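Local coordinates for uncharacterized hypothetical protein (Parabacteroides merdae, PDB 4EI0) that is of unknown function and belongs to the DUF4466 family, its chain built largely of antiparallel beta sheets, at residues L240-R243 against Q244-D247. Residues are numbered along the deposited sequence; the frame is centred on the assembly and turned at random.
Sequences LQDR and QLSD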
loop_
_atom_site.group_PDB
_atom_site.type_symbol
_atom_site.label_atom_id
_atom_site.label_comp_id
_atom_site.label_asym_id
_atom_site.label_seq_id
_atom_site.Cartn_x
_atom_site.Cartn_y
_atom_site.Cartn_z
ATOM N N LEU B 240 27.105 29.102 -11.323
ATOM C CA LEU B 240 25.690 29.427 -11.419
ATOM C C LEU B 240 24.963 28.209 -11.950
ATOM O O LEU B 240 24.990 27.892 -13.134
ATOM C CB LEU B 240 25.399 30.645 -12.306
ATOM C CG LEU B 240 23.901 30.933 -12.505
ATOM C CD1 LEU B 240 23.343 31.339 -11.160
ATOM C CD2 LEU B 240 23.620 32.026 -13.503
ATOM N N GLN B 241 24.320 27.486 -11.064
ATOM C CA GLN B 241 23.900 26.152 -11.432
ATOM C C GLN B 241 22.402 26.234 -11.589
ATOM O O GLN B 241 21.732 27.076 -11.019
ATOM C CB GLN B 241 24.405 25.058 -10.467
ATOM C CG GLN B 241 25.924 24.870 -10.617
ATOM C CD GLN B 241 26.547 23.675 -9.881
ATOM O OE1 GLN B 241 27.162 22.817 -10.507
ATOM N NE2 GLN B 241 26.408 23.627 -8.562
ATOM N N ASP B 242 21.900 25.415 -12.462
ATOM C CA ASP B 242 20.506 25.369 -12.688
ATOM C C ASP B 242 20.169 23.892 -12.519
ATOM O O ASP B 242 20.870 23.015 -13.045
ATOM C CB ASP B 242 20.250 25.904 -14.091
ATOM C CG ASP B 242 18.819 25.714 -14.529
ATOM O OD1 ASP B 242 18.405 24.566 -14.732
ATOM O OD2 ASP B 242 18.108 26.728 -14.619
ATOM N N ARG B 243 19.125 23.614 -11.773
ATOM C CA ARG B 243 18.815 22.216 -11.414
ATOM C C ARG B 243 18.442 21.390 -12.658
ATOM O O ARG B 243 18.781 20.207 -12.755
ATOM C CB ARG B 243 17.665 22.173 -10.386
ATOM C CG ARG B 243 17.752 21.135 -9.265
ATOM C CD ARG B 243 18.275 19.779 -9.722
ATOM N NE ARG B 243 18.027 18.724 -8.734
ATOM C CZ ARG B 243 18.117 17.414 -8.980
ATOM N NH1 ARG B 243 18.417 16.952 -10.195
ATOM N NH2 ARG B 243 17.883 16.553 -7.998
ATOM N N GLN B 244 17.810 22.025 -13.632
ATOM C CA GLN B 244 17.437 21.326 -14.866
ATOM C C GLN B 244 18.628 21.114 -15.752
ATOM O O GLN B 244 18.734 20.115 -16.426
ATOM C CB GLN B 244 16.318 22.091 -15.602
ATOM C CG GLN B 244 15.049 22.084 -14.809
ATOM C CD GLN B 244 13.967 23.023 -15.304
ATOM O OE1 GLN B 244 14.201 24.208 -15.563
ATOM N NE2 GLN B 244 12.734 22.534 -15.283
ATOM N N LEU B 245 19.546 22.074 -15.789
ATOM C CA LEU B 245 20.696 21.924 -16.674
ATOM C C LEU B 245 21.820 21.045 -16.111
ATOM O O LEU B 245 22.597 20.492 -16.883
ATOM C CB LEU B 245 21.267 23.310 -17.047
ATOM C CG LEU B 245 20.383 24.241 -17.887
ATOM C CD1 LEU B 245 21.064 25.583 -17.933
ATOM C CD2 LEU B 245 20.178 23.693 -19.268
ATOM N N SER B 246 21.946 20.972 -14.791
ATOM C CA SER B 246 23.107 20.333 -14.160
ATOM C C SER B 246 22.779 19.095 -13.337
ATOM O O SER B 246 23.683 18.337 -12.968
ATOM C CB SER B 246 23.798 21.330 -13.243
ATOM O OG SER B 246 23.131 21.320 -12.010
ATOM N N ASP B 247 21.502 18.885 -13.035
ATOM C CA ASP B 247 21.099 17.720 -12.242
ATOM C C ASP B 247 21.921 17.592 -10.933
ATOM O O ASP B 247 22.306 16.500 -10.548
ATOM C CB ASP B 247 21.199 16.414 -13.070
ATOM C CG ASP B 247 20.177 16.335 -14.184
ATOM O OD1 ASP B 247 19.140 15.657 -14.005
ATOM O OD2 ASP B 247 20.417 16.932 -15.250
#
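Asp242 is the N-cap of the one-turn helix 243-246, and its side chain folds over to meet the amides of Gln244 and Leu245, a compact example of how a short helix is started. The turn follows strand 233-238, an outermost strand of its antiparallel sheet. A chi1 of 171° sets the Asp242 carboxyl group beside its own carbonyl carbon, with OD1 facing the amides that follow. Asp242 CB lies against Leu245 CD1 at 3.9 Å, and CG sits about as far from the two amide nitrogens. Asp242 OD1 accepts from Leu245 N at 2.9 Å, on the anti side and 22° out of the carboxylate plane, and more weakly from Gln244 N at 2.8 Å. The other oxygen, OD2, forms a salt bridge with Lys308, on strand 302-311 of the same sheet, and takes the amide of Ile254. Replacing Asp242 by an alanine removes the carboxylate, which would probably leave the Gln244 and Leu245 amides without their cap and Lys308 without this counter-charge. Asp247 N bonds to Arg243 O at 3.0 Å. Asp242 O is gripped twice by Ser246: N approaches nearly along the C=O axis at 2.9 Å, while OG donates from above the carbonyl plane at 3.0 Å.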